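Local coordinates for segregation protein (Thermus thermophilus, PDB 1WCV), which hydrolyses ATP, binds double-stranded DNA cooperatively in a strictly ATP-dependent way and probably takes part in chromosome partitioning, at residues 9-14 with 114-119; 28-33 with 221-226; 137-142 with 169-174; 202-207 with 235-240; 207-212 with 228-233. One frame throughout, in Å; residues are numbered along the deposited sequence.

Overall arrangement
From the N terminus, strand 8-11 enters the sheet first, and contact 1 closes a loop of about 100 residues by pairing it with strand 114-118. Contact 2 starts inside that loop, on helix 18-33, and closes at residues 221-226, so contacts 1 and 2 cross. Contact 3 follows contact 1 in series and lies nested within contact 2; its strand 136-142 borders strand 8-11 in the same sheet. Contact 4 joins loop 202-207 to helix 230-246, crosses contact 2 and touches contact 3 where Phe-202 meets Ile-174. Contact 5, nested inside contact 4 and sharing Pro-207, joins the starts of helices 210-218 and 230-246 and also crosses contact 2.

Contact 1. Residues 9-14 with 114-119; sequences IALANQ and LVLLDA
Ile-9, Ala-10 and Leu-11 pair in parallel with Leu-116, Leu-117 and Asp-118, on strand axes that approach to 4.6 Å at an angle of 23°. Four backbone hydrogen bonds of 2.8 to 3.1 Å establish the register: Ile-9 N to Val-115 O, Leu-117 N to Ile-9 O, Leu-11 N to Leu-117 O, and Ala-119 N to Leu-11 O. Among the side chains, Leu-11 reaches across with CD2. Its CG stands anti to its own carbonyl carbon (chi1 -70°), and its CD2 meets Leu-116 CB at 4.0 Å and Leu-117 O at 3.7 Å. Ala-10 and Leu-117 occupy the other face of the sheet, where Leu-117 CB comes 4.2 Å from Ala-10 CA. Past the strand ends, the methyls of Ala-12 and Ala-119 meet, CB to CB, at 4.1 Å. Asp-118 shares the face of Leu-11, but its carboxylate is engaged elsewhere: OD1 forms a salt bridge with Lys-20 and OD2 a hydrogen bond with Thr-21, residues that bind ATP and, for Thr-21, magnesium. An aspartate ending a hydrophobic strand beside the P-loop is consistent with the Walker B position of this ATPase family. Helix 18-33 covers that face, placing Ala-28 on Leu-116 and Ala-24 on Asp-118, while strand 38-42 flanks strand 114-118 and strand 136-142 flanks strand 8-11.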
# COMPACT_ATOMS: atom_id res chain seq x y z
N ILE A 9 12.46 -8.06 15.04
CA ILE A 9 11.06 -7.75 14.85
C ILE A 9 10.18 -8.90 15.33
O ILE A 9 10.32 -10.04 14.88
CB ILE A 9 10.76 -7.48 13.35
CG1 ILE A 9 11.61 -6.31 12.86
CG2 ILE A 9 9.28 -7.19 13.15
CD1 ILE A 9 11.58 -6.10 11.35
N ALA A 10 9.29 -8.59 16.26
CA ALA A 10 8.39 -9.60 16.79
C ALA A 10 7.08 -9.51 16.01
O ALA A 10 6.61 -8.42 15.71
CB ALA A 10 8.12 -9.35 18.28
N LEU A 11 6.54 -10.67 15.66
CA LEU A 11 5.25 -10.76 14.97
C LEU A 11 4.33 -11.22 16.10
O LEU A 11 4.49 -12.33 16.61
CB LEU A 11 5.29 -11.81 13.86
CG LEU A 11 6.12 -11.57 12.59
CD1 LEU A 11 5.61 -10.35 11.87
CD2 LEU A 11 7.59 -11.43 12.94
N ALA A 12 3.39 -10.37 16.50
CA ALA A 12 2.50 -10.72 17.59
C ALA A 12 1.13 -10.07 17.51
O ALA A 12 0.99 -8.96 17.01
CB ALA A 12 3.15 -10.36 18.92
N ASN A 13 0.13 -10.79 17.99
CA ASN A 13 -1.22 -10.25 18.06
C ASN A 13 -1.86 -10.94 19.25
O ASN A 13 -1.27 -11.83 19.86
CB ASN A 13 -2.03 -10.49 16.78
CG ASN A 13 -2.11 -11.94 16.40
OD1 ASN A 13 -1.95 -12.82 17.24
ND2 ASN A 13 -2.37 -12.21 15.13
N GLN A 14 -3.08 -10.53 19.59
CA GLN A 14 -3.77 -11.09 20.74
C GLN A 14 -4.27 -12.53 20.56
O GLN A 14 -4.03 -13.39 21.41
CB GLN A 14 -4.94 -10.18 21.09
CG GLN A 14 -5.35 -10.19 22.54
CD GLN A 14 -6.49 -9.23 22.80
OE1 GLN A 14 -7.58 -9.40 22.27
NE2 GLN A 14 -6.23 -8.21 23.60
N LEU A 114 18.51 -9.04 10.04
CA LEU A 114 17.17 -9.01 10.63
C LEU A 114 16.77 -10.33 11.27
O LEU A 114 17.05 -11.41 10.74
CB LEU A 114 16.14 -8.66 9.55
CG LEU A 114 16.35 -7.37 8.76
CD1 LEU A 114 15.44 -7.38 7.55
CD2 LEU A 114 16.07 -6.17 9.65
N VAL A 115 16.10 -10.23 12.42
CA VAL A 115 15.64 -11.41 13.15
C VAL A 115 14.14 -11.28 13.38
O VAL A 115 13.69 -10.32 14.00
CB VAL A 115 16.35 -11.52 14.51
CG1 VAL A 115 15.95 -12.82 15.19
CG2 VAL A 115 17.86 -11.43 14.32
N LEU A 116 13.37 -12.23 12.87
CA LEU A 116 11.91 -12.22 13.03
C LEU A 116 11.52 -13.23 14.09
O LEU A 116 11.94 -14.38 14.04
CB LEU A 116 11.21 -12.55 11.71
CG LEU A 116 11.05 -11.42 10.68
CD1 LEU A 116 12.39 -10.75 10.40
CD2 LEU A 116 10.47 -11.99 9.39
N LEU A 117 10.70 -12.81 15.05
CA LEU A 117 10.27 -13.71 16.11
C LEU A 117 8.77 -13.97 16.01
O LEU A 117 7.98 -13.07 16.28
CB LEU A 117 10.57 -13.08 17.47
CG LEU A 117 11.97 -12.53 17.70
CD1 LEU A 117 11.98 -11.70 18.98
CD2 LEU A 117 12.97 -13.68 17.78
N ASP A 118 8.39 -15.18 15.63
CA ASP A 118 6.97 -15.52 15.52
C ASP A 118 6.47 -15.91 16.90
O ASP A 118 6.61 -17.06 17.32
CB ASP A 118 6.77 -16.67 14.53
CG ASP A 118 5.31 -16.89 14.19
OD1 ASP A 118 4.52 -15.93 14.31
OD2 ASP A 118 4.95 -18.02 13.79
N ALA A 119 5.86 -14.95 17.59
CA ALA A 119 5.35 -15.14 18.95
C ALA A 119 3.99 -15.80 19.05
O ALA A 119 3.11 -15.60 18.21
CB ALA A 119 5.31 -13.80 19.66

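Contact 2. Residues 28-33 with 221-226; sequences AAYLAR and TIAQHA
A capping box of Thr-221 and Gln-224 opens the short helix 222-225, which packs on helix 18-33 through Ala-29, Tyr-30 and Arg-33. Thr-221 N gives a hydrogen bond to Gln-224 OE1 at 3.0 Å, in the carbonyl plane and on a lone pair; in return Gln-224 N reaches Thr-221 OG1 at 3.2 Å. The other branch of the threonine, CG2, touches Ala-29 CB at 3.9 Å. Ala-223 CB is the methyl that meets both Tyr-30 and Arg-33. It sits 3.4 Å above the centre of the Arg-33 guanidinium and 3.4 Å from Tyr-30 OH. Ile-222 CG2 comes to the edge of the tyrosine ring, in its plane, 3.9 Å from Tyr-30 CE2. Arg-33 NH1 bonds Ala-29 O, which lies in the guanidinium plane, at 3.0 Å, and this holds the rotation of the group; Arg-33 N reaches that oxygen from the opposite face of the carbonyl. An alanine in place of Tyr-30 would probably open a gap between Ile-222, Ala-223 and the residues Ala-232 and Tyr-235 of helix 230-246. Asp-78 has a salt bridge to Arg-33 NH2 and a hydrogen bond to Thr-221 OG1. No hydrogen bond joins the two segments directly, which implies that they cohere by apolar contacts and a methyl over the guanidinium face, with polar ties through Asp-78 and through Asn-26 of helix 18-33, which accepts from Ile-222 N.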
# COMPACT_ATOMS: atom_id res chain seq x y z
N ALA A 28 9.84 -13.08 6.00
CA ALA A 28 11.20 -13.60 6.05
C ALA A 28 11.67 -13.97 4.65
O ALA A 28 12.81 -13.69 4.28
CB ALA A 28 11.27 -14.81 6.97
N ALA A 29 10.80 -14.60 3.88
CA ALA A 29 11.14 -15.04 2.53
C ALA A 29 11.50 -13.87 1.63
O ALA A 29 12.46 -13.95 0.85
CB ALA A 29 10.00 -15.83 1.93
N TYR A 30 10.74 -12.79 1.72
CA TYR A 30 11.02 -11.64 0.88
C TYR A 30 12.10 -10.72 1.40
O TYR A 30 12.76 -10.05 0.61
CB TYR A 30 9.72 -10.89 0.58
CG TYR A 30 8.88 -11.65 -0.41
CD1 TYR A 30 9.23 -11.69 -1.76
CD2 TYR A 30 7.77 -12.38 0.00
CE1 TYR A 30 8.51 -12.46 -2.67
CE2 TYR A 30 7.04 -13.15 -0.90
CZ TYR A 30 7.42 -13.19 -2.23
OH TYR A 30 6.71 -13.96 -3.12
N LEU A 31 12.30 -10.67 2.71
CA LEU A 31 13.37 -9.83 3.23
C LEU A 31 14.68 -10.50 2.80
O LEU A 31 15.68 -9.83 2.52
CB LEU A 31 13.28 -9.72 4.76
CG LEU A 31 12.16 -8.82 5.31
CD1 LEU A 31 12.11 -8.95 6.83
CD2 LEU A 31 12.40 -7.37 4.91
N ALA A 32 14.67 -11.83 2.73
CA ALA A 32 15.85 -12.57 2.30
C ALA A 32 16.15 -12.23 0.84
O ALA A 32 17.30 -12.01 0.47
CB ALA A 32 15.62 -14.05 2.44
N ARG A 33 15.11 -12.21 0.02
CA ARG A 33 15.27 -11.90 -1.39
C ARG A 33 15.70 -10.46 -1.63
O ARG A 33 16.10 -10.10 -2.74
CB ARG A 33 13.98 -12.23 -2.15
CG ARG A 33 13.74 -13.74 -2.29
CD ARG A 33 12.36 -14.05 -2.88
NE ARG A 33 12.22 -15.46 -3.24
CZ ARG A 33 12.14 -16.47 -2.37
NH1 ARG A 33 12.18 -16.23 -1.06
NH2 ARG A 33 12.01 -17.71 -2.81
N THR A 221 7.09 -21.47 1.23
CA THR A 221 6.75 -20.06 1.33
C THR A 221 5.92 -19.74 0.09
O THR A 221 5.92 -20.51 -0.87
CB THR A 221 7.99 -19.17 1.31
OG1 THR A 221 8.65 -19.30 0.04
CG2 THR A 221 8.95 -19.56 2.44
N ILE A 222 5.20 -18.63 0.09
CA ILE A 222 4.39 -18.30 -1.07
C ILE A 222 5.30 -18.00 -2.28
O ILE A 222 4.90 -18.16 -3.43
CB ILE A 222 3.46 -17.10 -0.79
CG1 ILE A 222 2.42 -16.98 -1.91
CG2 ILE A 222 4.26 -15.81 -0.66
CD1 ILE A 222 1.49 -18.17 -2.01
N ALA A 223 6.53 -17.58 -2.01
CA ALA A 223 7.46 -17.31 -3.10
C ALA A 223 7.82 -18.62 -3.81
O ALA A 223 8.03 -18.65 -5.03
CB ALA A 223 8.71 -16.63 -2.57
N GLN A 224 7.88 -19.70 -3.04
CA GLN A 224 8.20 -21.02 -3.60
C GLN A 224 6.97 -21.66 -4.23
O GLN A 224 7.05 -22.25 -5.31
CB GLN A 224 8.72 -21.98 -2.52
CG GLN A 224 10.06 -21.62 -1.91
CD GLN A 224 10.41 -22.52 -0.74
OE1 GLN A 224 9.69 -22.57 0.26
NE2 GLN A 224 11.53 -23.23 -0.85
N HIS A 225 5.84 -21.53 -3.55
CA HIS A 225 4.59 -22.14 -4.00
C HIS A 225 3.85 -21.49 -5.18
O HIS A 225 3.38 -22.18 -6.08
CB HIS A 225 3.63 -22.24 -2.81
CG HIS A 225 2.38 -23.00 -3.10
ND1 HIS A 225 2.38 -24.34 -3.44
CD2 HIS A 225 1.08 -22.62 -3.10
CE1 HIS A 225 1.14 -24.74 -3.64
NE2 HIS A 225 0.33 -23.72 -3.43
N ALA A 226 3.74 -20.17 -5.16
CA ALA A 226 3.03 -19.46 -6.21
C ALA A 226 3.54 -18.02 -6.23
O ALA A 226 2.86 -17.11 -5.79
CB ALA A 226 1.53 -19.48 -5.93

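Contact 3. Residues 137-142 with 169-174; sequences VVVPVQ and LRLLGI
Val-137 and Leu-169 meet tightly at one end of this strand pair, Val-137 CG2 pressing on Leu-169 CD1 at 3.5 Å, closer than ordinary van der Waals contact. The next bump is Leu-171 CD1. It sits in the hollow between the Val-137 carbonyl oxygen and Val-139 CG2, 3.6 Å from Val-137 O and 3.7 Å from Val-139 CG2, with the leucine and Val-139 side chains at about a right angle. Further along the same face, Ile-174 CG2 rests 3.7 Å from Val-139 O and 4.2 Å from Val-141 CG2. The pair belongs to a beta-alpha-beta unit: strands 136-142 and 170-177 are parallel neighbours joined through helix 146-164, which lays Leu-154 on Val-139 and Val-151 on both Val-141 and Ile-174. The register slips by one residue at a beta bulge, where Leu-172 adopts helical backbone angles (-84°/-46°). There Val-137 O accepts two bonds, from Leu-172 N at 2.7 Å and from Gly-173 N at 3.2 Å, before the ladder resumes with Val-139 N to Gly-173 O. The bulge turns Leu-172 CB toward the first strand, 3.3 Å from Val-137 O. On the face of Val-138, Gly-173 presents no side chain beside that valine, and the ring of Phe-202 lies against both Val-138 and the Gly-173 backbone.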
# COMPACT_ATOMS: atom_id res chain seq x y z
N VAL A 137 7.74 -4.21 16.42
CA VAL A 137 6.66 -5.19 16.44
C VAL A 137 5.73 -5.00 15.25
O VAL A 137 5.37 -3.87 14.91
CB VAL A 137 5.78 -5.06 17.71
CG1 VAL A 137 4.71 -6.13 17.71
CG2 VAL A 137 6.64 -5.15 18.96
N VAL A 138 5.37 -6.10 14.60
CA VAL A 138 4.42 -6.07 13.49
C VAL A 138 3.23 -6.85 14.04
O VAL A 138 3.38 -8.00 14.48
CB VAL A 138 4.95 -6.77 12.23
CG1 VAL A 138 3.82 -6.96 11.22
CG2 VAL A 138 6.06 -5.94 11.60
N VAL A 139 2.07 -6.21 14.05
CA VAL A 139 0.84 -6.81 14.58
C VAL A 139 -0.06 -7.20 13.41
O VAL A 139 -0.71 -6.35 12.83
CB VAL A 139 0.09 -5.81 15.47
CG1 VAL A 139 -1.13 -6.49 16.12
CG2 VAL A 139 1.03 -5.26 16.55
N PRO A 140 -0.07 -8.50 13.05
CA PRO A 140 -0.90 -8.98 11.95
C PRO A 140 -2.30 -9.26 12.46
O PRO A 140 -2.48 -10.04 13.40
CB PRO A 140 -0.19 -10.26 11.50
CG PRO A 140 1.21 -10.15 12.13
CD PRO A 140 0.89 -9.53 13.45
N VAL A 141 -3.30 -8.61 11.88
CA VAL A 141 -4.66 -8.82 12.32
C VAL A 141 -5.53 -9.13 11.12
O VAL A 141 -5.16 -8.85 9.99
CB VAL A 141 -5.24 -7.56 13.02
CG1 VAL A 141 -4.32 -7.13 14.15
CG2 VAL A 141 -5.41 -6.43 12.02
N GLN A 142 -6.68 -9.75 11.37
CA GLN A 142 -7.60 -10.06 10.29
C GLN A 142 -8.56 -8.90 10.17
O GLN A 142 -8.79 -8.18 11.14
CB GLN A 142 -8.37 -11.35 10.57
CG GLN A 142 -7.53 -12.61 10.46
CD GLN A 142 -8.38 -13.86 10.54
OE1 GLN A 142 -9.28 -14.07 9.73
NE2 GLN A 142 -8.10 -14.71 11.53
N LEU A 169 11.47 -0.96 22.70
CA LEU A 169 10.33 -1.57 22.03
C LEU A 169 9.42 -0.52 21.38
O LEU A 169 8.98 0.43 22.02
CB LEU A 169 9.51 -2.39 23.02
CG LEU A 169 8.34 -3.18 22.41
CD1 LEU A 169 8.88 -4.20 21.41
CD2 LEU A 169 7.55 -3.88 23.51
N ARG A 170 9.13 -0.72 20.10
CA ARG A 170 8.26 0.19 19.38
C ARG A 170 7.43 -0.57 18.36
O ARG A 170 7.82 -1.63 17.86
CB ARG A 170 9.07 1.26 18.65
CG ARG A 170 10.08 0.71 17.66
CD ARG A 170 10.46 1.73 16.61
NE ARG A 170 10.93 3.00 17.17
CZ ARG A 170 11.22 4.07 16.45
NH1 ARG A 170 11.10 4.04 15.13
NH2 ARG A 170 11.64 5.18 17.04
N LEU A 171 6.27 -0.02 18.04
CA LEU A 171 5.39 -0.63 17.06
C LEU A 171 5.92 -0.27 15.68
O LEU A 171 6.13 0.90 15.39
CB LEU A 171 3.99 -0.05 17.22
CG LEU A 171 2.97 -0.44 16.16
CD1 LEU A 171 2.63 -1.92 16.30
CD2 LEU A 171 1.73 0.45 16.35
N LEU A 172 6.17 -1.27 14.83
CA LEU A 172 6.61 -0.98 13.48
C LEU A 172 5.34 -0.71 12.68
O LEU A 172 5.25 0.26 11.93
CB LEU A 172 7.38 -2.16 12.87
CG LEU A 172 8.90 -2.18 13.02
CD1 LEU A 172 9.48 -3.33 12.20
CD2 LEU A 172 9.49 -0.86 12.55
N GLY A 173 4.34 -1.57 12.86
CA GLY A 173 3.09 -1.36 12.16
C GLY A 173 2.04 -2.44 12.36
O GLY A 173 2.36 -3.55 12.78
N ILE A 174 0.79 -2.08 12.08
CA ILE A 174 -0.33 -3.01 12.16
C ILE A 174 -0.56 -3.46 10.72
O ILE A 174 -0.64 -2.64 9.81
CB ILE A 174 -1.58 -2.30 12.68
CG1 ILE A 174 -1.34 -1.82 14.11
CG2 ILE A 174 -2.78 -3.25 12.60
CD1 ILE A 174 -2.31 -0.76 14.55

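Contact 4. Residues 202-207 with 235-240; sequences FWTVIP and YRRLAE
Ile-206 crosses the Tyr-235 side chain at about a right angle, with CD1 over one face of the ring. Its CB lies 4.2 Å from Tyr-235 OH. CG2 branches to Tyr-235 CE2 at 3.5 Å. CG1, set anti to the carbonyl carbon (chi1 -47°), reaches Tyr-235 CZ at 3.7 Å. The tip, CD1, stands 3.7 Å above the ring plane over its centre, 12° off the normal, which meets the geometry of a CH-pi contact. A second such contact lies further along the helix, where Leu-238 CD1 is 4.1 Å above the Phe-202 ring, displaced toward its rim. Between the two, Thr-204 CG2 packs on Leu-238 CB at 4.1 Å and Thr-204 OG1 lies 3.7 Å from Arg-237 CG. An alanine at Tyr-235 would probably leave Ile-206 without the flat surface beneath CD1 and Thr-23 without its hydroxyl partner. Tyr-235 also touches Thr-22, an ATP-binding residue, and Pro-207, which contacts nucleotide, directly follows Ile-206. With no hydrogen bond between the two segments, methyl-over-ring contacts and the packing of Thr-204 hold them together, while the polar ends pair elsewhere: Thr-204 with Glu-241 further along the same helix 230-246, Tyr-235 with Thr-23 of helix 18-33, and Arg-237 with Glu-190 of the second subunit.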
# COMPACT_ATOMS: atom_id res chain seq x y z
N PHE A 202 -0.05 -0.42 8.10
CA PHE A 202 0.68 -0.52 6.85
C PHE A 202 -0.30 -0.30 5.70
O PHE A 202 -1.46 -0.69 5.79
CB PHE A 202 1.28 -1.91 6.67
CG PHE A 202 2.50 -2.16 7.51
CD1 PHE A 202 3.72 -1.57 7.19
CD2 PHE A 202 2.45 -3.04 8.60
CE1 PHE A 202 4.87 -1.84 7.92
CE2 PHE A 202 3.59 -3.32 9.35
CZ PHE A 202 4.81 -2.72 9.01
N TRP A 203 0.18 0.33 4.63
CA TRP A 203 -0.65 0.55 3.45
C TRP A 203 -0.81 -0.75 2.67
O TRP A 203 -1.83 -0.98 2.03
CB TRP A 203 -0.04 1.63 2.57
CG TRP A 203 -0.32 2.99 3.10
CD1 TRP A 203 0.57 3.84 3.69
CD2 TRP A 203 -1.60 3.61 3.20
NE1 TRP A 203 -0.08 4.96 4.16
CE2 TRP A 203 -1.42 4.84 3.87
CE3 TRP A 203 -2.89 3.25 2.80
CZ2 TRP A 203 -2.48 5.71 4.15
CZ3 TRP A 203 -3.95 4.11 3.07
CH2 TRP A 203 -3.73 5.33 3.75
N THR A 204 0.21 -1.61 2.72
CA THR A 204 0.13 -2.89 2.03
C THR A 204 -0.81 -3.78 2.85
O THR A 204 -0.67 -3.90 4.07
CB THR A 204 1.50 -3.58 1.95
OG1 THR A 204 2.43 -2.70 1.31
CG2 THR A 204 1.40 -4.89 1.16
N VAL A 205 -1.77 -4.39 2.17
CA VAL A 205 -2.73 -5.26 2.81
C VAL A 205 -2.59 -6.63 2.16
O VAL A 205 -2.46 -6.70 0.94
CB VAL A 205 -4.16 -4.70 2.60
CG1 VAL A 205 -5.22 -5.73 3.02
CG2 VAL A 205 -4.32 -3.43 3.39
N ILE A 206 -2.62 -7.69 2.96
CA ILE A 206 -2.50 -9.05 2.42
C ILE A 206 -3.91 -9.59 2.14
O ILE A 206 -4.75 -9.68 3.03
CB ILE A 206 -1.78 -10.01 3.41
CG1 ILE A 206 -0.51 -9.34 3.95
CG2 ILE A 206 -1.40 -11.30 2.68
CD1 ILE A 206 0.49 -8.93 2.88
N PRO A 207 -4.17 -9.97 0.88
CA PRO A 207 -5.49 -10.48 0.52
C PRO A 207 -5.72 -11.94 0.89
O PRO A 207 -4.79 -12.72 1.00
CB PRO A 207 -5.50 -10.32 -0.99
CG PRO A 207 -4.10 -10.75 -1.34
CD PRO A 207 -3.25 -10.03 -0.27
N TYR A 235 3.22 -9.67 -0.28
CA TYR A 235 4.32 -9.85 0.67
C TYR A 235 5.63 -9.27 0.17
O TYR A 235 6.47 -8.84 0.96
CB TYR A 235 4.47 -11.32 1.07
CG TYR A 235 3.57 -11.68 2.23
CD1 TYR A 235 3.72 -11.05 3.46
CD2 TYR A 235 2.53 -12.60 2.08
CE1 TYR A 235 2.85 -11.33 4.52
CE2 TYR A 235 1.66 -12.88 3.12
CZ TYR A 235 1.82 -12.25 4.33
OH TYR A 235 0.94 -12.50 5.35
N ARG A 236 5.82 -9.24 -1.15
CA ARG A 236 7.03 -8.66 -1.71
C ARG A 236 7.00 -7.16 -1.39
O ARG A 236 8.00 -6.58 -0.95
CB ARG A 236 7.06 -8.88 -3.23
CG ARG A 236 8.18 -8.15 -4.00
CD ARG A 236 9.57 -8.57 -3.53
NE ARG A 236 10.65 -7.82 -4.17
CZ ARG A 236 11.08 -8.01 -5.41
NH1 ARG A 236 10.53 -8.94 -6.18
NH2 ARG A 236 12.08 -7.28 -5.89
N ARG A 237 5.84 -6.55 -1.59
CA ARG A 237 5.67 -5.13 -1.34
C ARG A 237 5.77 -4.82 0.16
O ARG A 237 6.34 -3.81 0.56
CB ARG A 237 4.33 -4.67 -1.93
CG ARG A 237 4.10 -3.17 -1.93
CD ARG A 237 2.89 -2.82 -2.80
NE ARG A 237 3.11 -3.20 -4.19
CZ ARG A 237 2.39 -4.10 -4.87
NH1 ARG A 237 1.37 -4.73 -4.28
NH2 ARG A 237 2.68 -4.37 -6.12
N LEU A 238 5.22 -5.71 0.99
CA LEU A 238 5.28 -5.50 2.43
C LEU A 238 6.73 -5.46 2.92
O LEU A 238 7.07 -4.64 3.77
CB LEU A 238 4.55 -6.62 3.17
CG LEU A 238 4.59 -6.48 4.70
CD1 LEU A 238 3.90 -5.19 5.12
CD2 LEU A 238 3.91 -7.67 5.34
N ALA A 239 7.57 -6.34 2.39
CA ALA A 239 8.97 -6.36 2.80
C ALA A 239 9.58 -4.98 2.53
O ALA A 239 10.39 -4.48 3.32
CB ALA A 239 9.74 -7.45 2.05
N GLU A 240 9.19 -4.37 1.42
CA GLU A 240 9.69 -3.04 1.08
C GLU A 240 9.15 -2.00 2.05
O GLU A 240 9.87 -1.10 2.48
CB GLU A 240 9.28 -2.67 -0.36
CG GLU A 240 9.95 -3.49 -1.44
CD GLU A 240 9.48 -3.12 -2.84
OE1 GLU A 240 8.28 -3.30 -3.14
OE2 GLU A 240 10.31 -2.65 -3.64

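Contact 5. Residues 207-212 with 228-233; sequences PRNVRL and TSPGAH
Pro-207 and Pro-230 meet where the N-terminal ends of two helices lie side by side, helix 210-218 capped by Asn-209 and helix 230-246 with Ser-229 at its N-cap. Pro-207 comes first: its CG packs 4.1 Å from Pro-230 CB, the two side chains crossing at about a right angle. Asn-209 follows, its CG anti to the backbone N (chi1 177°) and so carried toward the second segment. Its ND2 lies 3.6 Å from Pro-230 CD, while OD1 caps its own helix by weak bonds from Arg-211 N and Leu-212 N. Pro-207 and Asn-209 both bind ATP and ADP, so this junction forms part of the nucleotide site. Arg-211, bent at chi2 and chi3, lays one face of its guanidinium over the second segment, NH1 3.6 Å from Ser-229 CB and NH2 3.7 Å from Pro-230 CD. Leu-212 rests CD2 4.4 Å from Gly-231 CA, and a CB on that glycine would crowd Leu-212 CD1. Ser-229 OG is hydrogen-bonded to Ala-226 O. One water also donates to Ser-229 OG and weakly to Asn-209 OD1, and it accepts from Gly-231 N, with the water oxygen 2.8 Å from Gly-231 N.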
# COMPACT_ATOMS: atom_id res chain seq x y z
N PRO A 207 -4.17 -9.97 0.88
CA PRO A 207 -5.49 -10.48 0.52
C PRO A 207 -5.72 -11.94 0.89
O PRO A 207 -4.79 -12.72 1.00
CB PRO A 207 -5.50 -10.32 -0.99
CG PRO A 207 -4.10 -10.75 -1.34
CD PRO A 207 -3.25 -10.03 -0.27
N ARG A 208 -6.99 -12.29 1.07
CA ARG A 208 -7.32 -13.67 1.34
C ARG A 208 -7.12 -14.27 -0.05
O ARG A 208 -7.59 -13.70 -1.04
CB ARG A 208 -8.79 -13.79 1.76
CG ARG A 208 -9.14 -15.11 2.42
CD ARG A 208 -10.59 -15.14 2.87
NE ARG A 208 -10.84 -16.23 3.81
CZ ARG A 208 -10.33 -16.29 5.04
NH1 ARG A 208 -9.54 -15.32 5.47
NH2 ARG A 208 -10.60 -17.33 5.82
N ASN A 209 -6.41 -15.39 -0.14
CA ASN A 209 -6.16 -16.02 -1.43
C ASN A 209 -5.88 -17.50 -1.22
O ASN A 209 -5.14 -17.87 -0.30
CB ASN A 209 -4.97 -15.36 -2.14
CG ASN A 209 -4.62 -16.03 -3.46
OD1 ASN A 209 -3.81 -16.96 -3.50
ND2 ASN A 209 -5.24 -15.57 -4.54
N VAL A 210 -6.47 -18.33 -2.07
CA VAL A 210 -6.33 -19.78 -2.01
C VAL A 210 -4.89 -20.30 -1.97
O VAL A 210 -4.57 -21.18 -1.17
CB VAL A 210 -7.06 -20.45 -3.20
CG1 VAL A 210 -6.51 -19.90 -4.52
CG2 VAL A 210 -6.91 -21.96 -3.14
N ARG A 211 -4.04 -19.78 -2.84
CA ARG A 211 -2.65 -20.22 -2.89
C ARG A 211 -1.89 -19.88 -1.62
O ARG A 211 -1.01 -20.62 -1.20
CB ARG A 211 -1.94 -19.61 -4.10
CG ARG A 211 -2.32 -20.27 -5.42
CD ARG A 211 -2.34 -19.27 -6.55
NE ARG A 211 -3.53 -18.42 -6.49
CZ ARG A 211 -3.79 -17.43 -7.34
NH1 ARG A 211 -2.94 -17.15 -8.33
NH2 ARG A 211 -4.91 -16.73 -7.22
N LEU A 212 -2.24 -18.75 -1.01
CA LEU A 212 -1.59 -18.32 0.21
C LEU A 212 -2.05 -19.21 1.36
O LEU A 212 -1.26 -19.62 2.21
CB LEU A 212 -1.95 -16.86 0.51
CG LEU A 212 -1.17 -16.15 1.61
CD1 LEU A 212 0.29 -16.01 1.19
CD2 LEU A 212 -1.78 -14.78 1.86
N THR A 228 3.71 -15.69 -8.38
CA THR A 228 2.98 -14.63 -9.05
C THR A 228 1.54 -14.51 -8.58
O THR A 228 0.74 -13.81 -9.20
CB THR A 228 3.01 -14.76 -10.60
OG1 THR A 228 2.42 -16.01 -10.99
CG2 THR A 228 4.45 -14.69 -11.11
N SER A 229 1.20 -15.17 -7.48
CA SER A 229 -0.15 -15.09 -6.93
C SER A 229 -0.25 -13.75 -6.18
O SER A 229 0.77 -13.19 -5.78
CB SER A 229 -0.41 -16.24 -5.95
OG SER A 229 0.48 -16.18 -4.86
N PRO A 230 -1.47 -13.24 -5.99
CA PRO A 230 -1.69 -11.96 -5.30
C PRO A 230 -0.96 -11.82 -3.95
O PRO A 230 -0.39 -10.77 -3.66
CB PRO A 230 -3.20 -11.90 -5.15
CG PRO A 230 -3.67 -12.60 -6.41
CD PRO A 230 -2.75 -13.81 -6.44
N GLY A 231 -0.99 -12.87 -3.15
CA GLY A 231 -0.33 -12.84 -1.86
C GLY A 231 1.17 -12.70 -1.98
O GLY A 231 1.82 -12.07 -1.14
N ALA A 232 1.75 -13.29 -3.02
CA ALA A 232 3.19 -13.17 -3.23
C ALA A 232 3.53 -11.72 -3.55
O ALA A 232 4.48 -11.17 -2.99
CB ALA A 232 3.63 -14.10 -4.38
N HIS A 233 2.77 -11.09 -4.43
CA HIS A 233 3.05 -9.70 -4.79
C HIS A 233 2.88 -8.79 -3.56
O HIS A 233 3.64 -7.85 -3.36
CB HIS A 233 2.12 -9.22 -5.91
CG HIS A 233 2.37 -9.88 -7.23
ND1 HIS A 233 3.51 -9.66 -7.97
CD2 HIS A 233 1.63 -10.77 -7.94
CE1 HIS A 233 3.46 -10.39 -9.07
NE2 HIS A 233 2.33 -11.08 -9.08
O HOH W 1 -1.42 -15.63 -2.94